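Local coordinates for protein CCMAN5 (PDB 2XSG) that hydrolyses alpha-mannosides as a bacterial family 92 glycosidase, and enables mannose-6-phosphate modification of yeast-produced lysosomal enzymes, at residues D727-A739 with S756-M768. Sequence-based numbering, arbitrary orientation.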
loop_
_atom_site.group_PDB
_atom_site.type_symbol
_atom_site.label_atom_id
_atom_site.label_comp_id
_atom_site.label_asym_id
_atom_site.label_seq_id
_atom_site.Cartn_x
_atom_site.Cartn_y
_atom_site.Cartn_z
ATOM N N ASP A 727 -32.296 -4.323 1.768
ATOM C CA ASP A 727 -33.191 -4.974 0.798
ATOM C C ASP A 727 -34.658 -4.685 1.140
ATOM O O ASP A 727 -35.491 -5.607 1.194
ATOM C CB ASP A 727 -32.933 -6.484 0.764
ATOM C CG ASP A 727 -31.541 -6.835 0.240
ATOM O OD1 ASP A 727 -30.927 -6.022 -0.468
ATOM O OD2 ASP A 727 -31.061 -7.953 0.523
ATOM N N GLY A 728 -34.949 -3.409 1.404
ATOM C CA GLY A 728 -36.318 -2.931 1.655
ATOM C C GLY A 728 -36.837 -2.995 3.085
ATOM O O GLY A 728 -37.852 -2.376 3.398
ATOM N N ALA A 729 -36.139 -3.721 3.957
ATOM C CA ALA A 729 -36.615 -3.987 5.312
ATOM C C ALA A 729 -35.811 -3.206 6.343
ATOM O O ALA A 729 -34.600 -3.027 6.177
ATOM C CB ALA A 729 -36.532 -5.503 5.614
ATOM N N THR A 730 -36.492 -2.746 7.400
ATOM C CA THR A 730 -35.862 -1.949 8.460
ATOM C C THR A 730 -34.584 -2.622 8.949
ATOM O O THR A 730 -34.583 -3.799 9.270
ATOM C CB THR A 730 -36.807 -1.720 9.666
ATOM O OG1 THR A 730 -38.016 -1.135 9.203
ATOM C CG2 THR A 730 -36.181 -0.744 10.681
ATOM N N PHE A 731 -33.503 -1.854 8.990
ATOM C CA PHE A 731 -32.199 -2.361 9.360
ATOM C C PHE A 731 -31.625 -1.517 10.509
ATOM O O PHE A 731 -31.540 -0.289 10.403
ATOM C CB PHE A 731 -31.282 -2.322 8.142
ATOM C CG PHE A 731 -29.899 -2.819 8.409
ATOM C CD1 PHE A 731 -29.676 -4.144 8.809
ATOM C CD2 PHE A 731 -28.808 -1.985 8.214
ATOM C CE1 PHE A 731 -28.373 -4.610 9.055
ATOM C CE2 PHE A 731 -27.514 -2.439 8.433
ATOM C CZ PHE A 731 -27.300 -3.757 8.870
ATOM N N GLY A 732 -31.237 -2.178 11.596
ATOM C CA GLY A 732 -30.781 -1.462 12.781
ATOM C C GLY A 732 -29.447 -1.905 13.350
ATOM O O GLY A 732 -29.134 -1.581 14.498
ATOM N N ASN A 733 -28.673 -2.663 12.574
ATOM C CA ASN A 733 -27.337 -3.078 13.000
ATOM C C ASN A 733 -26.297 -2.124 12.438
ATOM O O ASN A 733 -26.492 -1.566 11.362
ATOM C CB ASN A 733 -27.024 -4.522 12.570
ATOM C CG ASN A 733 -27.896 -5.555 13.272
ATOM O OD1 ASN A 733 -28.571 -5.269 14.258
ATOM N ND2 ASN A 733 -27.882 -6.761 12.753
ATOM N N THR A 734 -25.200 -1.949 13.167
ATOM C CA THR A 734 -24.125 -1.039 12.778
ATOM C C THR A 734 -22.929 -1.803 12.167
ATOM O O THR A 734 -21.817 -1.280 12.070
ATOM C CB THR A 734 -23.705 -0.141 13.959
ATOM O OG1 THR A 734 -23.547 -0.939 15.142
ATOM C CG2 THR A 734 -24.782 0.952 14.215
ATOM N N TRP A 735 -23.199 -3.043 11.754
ATOM C CA TRP A 735 -22.249 -3.899 11.042
ATOM C C TRP A 735 -23.008 -4.720 10.003
ATOM O O TRP A 735 -24.198 -5.022 10.180
ATOM C CB TRP A 735 -21.526 -4.841 12.015
ATOM C CG TRP A 735 -22.447 -5.784 12.763
ATOM C CD1 TRP A 735 -23.047 -5.557 13.976
ATOM C CD2 TRP A 735 -22.876 -7.095 12.343
ATOM N NE1 TRP A 735 -23.817 -6.641 14.335
ATOM C CE2 TRP A 735 -23.738 -7.594 13.351
ATOM C CE3 TRP A 735 -22.624 -7.891 11.211
ATOM C CZ2 TRP A 735 -24.340 -8.867 13.269
ATOM C CZ3 TRP A 735 -23.218 -9.154 11.129
ATOM C CH2 TRP A 735 -24.077 -9.622 12.150
ATOM N N VAL A 736 -22.333 -5.075 8.916
ATOM C CA VAL A 736 -22.914 -5.977 7.933
ATOM C C VAL A 736 -21.929 -7.104 7.608
ATOM O O VAL A 736 -20.700 -6.923 7.700
ATOM C CB VAL A 736 -23.345 -5.259 6.611
ATOM C CG1 VAL A 736 -23.961 -3.887 6.882
ATOM C CG2 VAL A 736 -22.168 -5.104 5.693
ATOM N N ASP A 737 -22.468 -8.257 7.215
ATOM C CA ASP A 737 -21.629 -9.380 6.826
ATOM C C ASP A 737 -21.143 -9.237 5.398
ATOM O O ASP A 737 -21.861 -8.707 4.534
ATOM C CB ASP A 737 -22.352 -10.705 6.987
ATOM C CG ASP A 737 -21.382 -11.859 7.178
ATOM O OD1 ASP A 737 -21.206 -12.651 6.211
ATOM O OD2 ASP A 737 -20.768 -11.926 8.282
ATOM N N TYR A 738 -19.926 -9.727 5.158
ATOM C CA TYR A 738 -19.352 -9.793 3.812
ATOM C C TYR A 738 -20.306 -10.444 2.801
ATOM O O TYR A 738 -20.457 -9.957 1.666
ATOM C CB TYR A 738 -18.033 -10.553 3.858
ATOM C CG TYR A 738 -17.350 -10.729 2.518
ATOM C CD1 TYR A 738 -16.640 -9.684 1.936
ATOM C CD2 TYR A 738 -17.399 -11.961 1.842
ATOM C CE1 TYR A 738 -16.003 -9.854 0.706
ATOM C CE2 TYR A 738 -16.774 -12.142 0.612
ATOM C CZ TYR A 738 -16.068 -11.089 0.053
ATOM O OH TYR A 738 -15.446 -11.247 -1.156
ATOM N N ALA A 739 -20.966 -11.527 3.218
ATOM C CA ALA A 739 -21.891 -12.241 2.336
ATOM C C ALA A 739 -23.008 -11.317 1.829
ATOM O O ALA A 739 -23.435 -11.400 0.669
ATOM C CB ALA A 739 -22.478 -13.525 3.042
ATOM N N SER A 756 -28.554 10.839 15.581
ATOM C CA SER A 756 -29.765 10.100 15.932
ATOM C C SER A 756 -29.389 8.890 16.792
ATOM O O SER A 756 -28.197 8.581 16.959
ATOM C CB SER A 756 -30.514 9.660 14.668
ATOM O OG SER A 756 -30.008 8.432 14.175
ATOM N N ASP A 757 -30.400 8.204 17.324
ATOM C CA ASP A 757 -30.191 6.965 18.063
ATOM C C ASP A 757 -30.292 5.709 17.161
ATOM O O ASP A 757 -30.383 4.582 17.668
ATOM C CB ASP A 757 -31.148 6.891 19.279
ATOM C CG ASP A 757 -32.625 6.884 18.880
ATOM O OD1 ASP A 757 -32.950 6.886 17.666
ATOM O OD2 ASP A 757 -33.483 6.874 19.796
ATOM N N TRP A 758 -30.257 5.890 15.838
ATOM C CA TRP A 758 -30.186 4.730 14.923
ATOM C C TRP A 758 -29.013 3.830 15.289
ATOM O O TRP A 758 -27.917 4.316 15.548
ATOM C CB TRP A 758 -30.033 5.132 13.443
ATOM C CG TRP A 758 -29.864 3.906 12.573
ATOM C CD1 TRP A 758 -30.867 3.083 12.123
ATOM C CD2 TRP A 758 -28.629 3.321 12.107
ATOM N NE1 TRP A 758 -30.340 2.053 11.388
ATOM C CE2 TRP A 758 -28.973 2.171 11.355
ATOM C CE3 TRP A 758 -27.275 3.670 12.229
ATOM C CZ2 TRP A 758 -28.010 1.354 10.736
ATOM C CZ3 TRP A 758 -26.309 2.863 11.603
ATOM C CH2 TRP A 758 -26.690 1.712 10.864
ATOM N N GLY A 759 -29.262 2.526 15.309
ATOM C CA GLY A 759 -28.234 1.527 15.573
ATOM C C GLY A 759 -27.846 1.284 17.021
ATOM O O GLY A 759 -26.988 0.452 17.290
ATOM N N THR A 760 -28.456 2.015 17.953
ATOM C CA THR A 760 -28.118 1.879 19.370
ATOM C C THR A 760 -28.751 0.648 20.001
ATOM O O THR A 760 -28.562 0.415 21.197
ATOM C CB THR A 760 -28.530 3.110 20.206
ATOM O OG1 THR A 760 -29.924 3.375 20.017
ATOM C CG2 THR A 760 -27.717 4.335 19.816
ATOM N N ASP A 761 -29.523 -0.110 19.217
ATOM C CA ASP A 761 -30.013 -1.422 19.633
ATOM C C ASP A 761 -29.483 -2.507 18.705
ATOM O O ASP A 761 -30.171 -3.494 18.432
ATOM C CB ASP A 761 -31.548 -1.456 19.675
ATOM C CG ASP A 761 -32.108 -0.686 20.842
ATOM O OD1 ASP A 761 -31.619 -0.865 21.976
ATOM O OD2 ASP A 761 -33.034 0.116 20.634
ATOM N N THR A 762 -28.249 -2.316 18.225
ATOM C CA THR A 762 -27.620 -3.265 17.299
ATOM C C THR A 762 -27.487 -4.681 17.890
ATOM O O THR A 762 -27.241 -4.841 19.090
ATOM C CB THR A 762 -26.235 -2.736 16.765
ATOM O OG1 THR A 762 -25.778 -3.574 15.700
ATOM C CG2 THR A 762 -25.154 -2.669 17.859
ATOM N N ALA A 763 -27.658 -5.704 17.046
ATOM C CA ALA A 763 -27.243 -7.058 17.416
ATOM C C ALA A 763 -25.728 -6.968 17.603
ATOM O O ALA A 763 -25.078 -6.228 16.856
ATOM C CB ALA A 763 -27.598 -8.058 16.281
ATOM N N PRO A 764 -25.160 -7.672 18.613
ATOM C CA PRO A 764 -23.706 -7.583 18.873
ATOM C C PRO A 764 -22.864 -7.978 17.674
ATOM O O PRO A 764 -23.261 -8.857 16.901
ATOM C CB PRO A 764 -23.455 -8.592 20.003
ATOM C CG PRO A 764 -24.811 -9.148 20.403
ATOM C CD PRO A 764 -25.883 -8.354 19.702
ATOM N N ALA A 765 -21.710 -7.328 17.528
ATOM C CA ALA A 765 -20.771 -7.641 16.457
ATOM C C ALA A 765 -19.874 -8.785 16.899
ATOM O O ALA A 765 -19.941 -9.223 18.047
ATOM C CB ALA A 765 -19.948 -6.409 16.088
ATOM N N PHE A 766 -19.037 -9.277 15.992
ATOM C CA PHE A 766 -18.153 -10.389 16.319
ATOM C C PHE A 766 -17.125 -10.059 17.405
ATOM O O PHE A 766 -16.447 -9.031 17.360
ATOM C CB PHE A 766 -17.431 -10.917 15.073
ATOM C CG PHE A 766 -16.397 -11.948 15.379
ATOM C CD1 PHE A 766 -16.765 -13.276 15.595
ATOM C CD2 PHE A 766 -15.055 -11.595 15.489
ATOM C CE1 PHE A 766 -15.794 -14.250 15.892
ATOM C CE2 PHE A 766 -14.073 -12.555 15.797
ATOM C CZ PHE A 766 -14.449 -13.889 15.997
ATOM N N SER A 767 -17.021 -10.974 18.365
ATOM C CA SER A 767 -15.941 -11.031 19.335
ATOM C C SER A 767 -15.679 -12.504 19.563
ATOM O O SER A 767 -16.623 -13.277 19.751
ATOM C CB SER A 767 -16.345 -10.366 20.649
ATOM O OG SER A 767 -16.174 -8.977 20.589
ATOM N N MET A 768 -14.402 -12.893 19.519
ATOM C CA MET A 768 -13.981 -14.282 19.712
ATOM C C MET A 768 -14.598 -14.926 20.962
ATOM O O MET A 768 -15.095 -16.041 20.901
ATOM C CB MET A 768 -12.453 -14.363 19.775
ATOM C CG MET A 768 -11.894 -15.752 20.016
ATOM S SD MET A 768 -10.099 -15.747 20.245
ATOM C CE MET A 768 -9.946 -15.062 21.893
HETATM O O HOH W 1 -30.778 -0.429 16.348
#
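Trp758 NE1 donates to Phe731 O and Trp735 NE1 to Ala763 O, each at 2.8 Å and each crossing to the opposite segment. The first bond lies in the carbonyl plane and nearly in the indole plane; the second comes from above the carbonyl plane. Thr762 OG1 donates to Ala763 O from the opposite face and accepts from Thr734 N at 3.1 Å; its place anti to its own backbone N (chi1 -170°) brings it there, and a hydroxyl suits this double role. The Asn733 amide supplies an acceptor, OD1, for Ala763 N at 3.0 Å, nearly straight but with the donor well above the amide plane. Asn733 ND2 lies over the Trp735 indole, toward its rim.

These bonds fasten the irregular C-terminal tail to the link between strand 729-730, an outer strand of the six-stranded sheet, and strand 735-737 of a separate three-stranded sheet, and to the start of the latter. Two overlapping beta turns, 757-760 (type II) and 759-762 (type I), bend the tail; a water bridges Gly732 O and Asp761 N.

Among the apolar contacts, Thr734 CG2 lies 3.6 Å from Trp758 CZ3 and packs close to Gly759, where a side chain would clash and positive phi suits the type II turn. Small Ala765 lets its CA approach the opposite indole face, a CH-pi contact. A leucine replacing Trp758 would probably leave Phe731 O without its indole donor and open a gap beside Thr734 CG2.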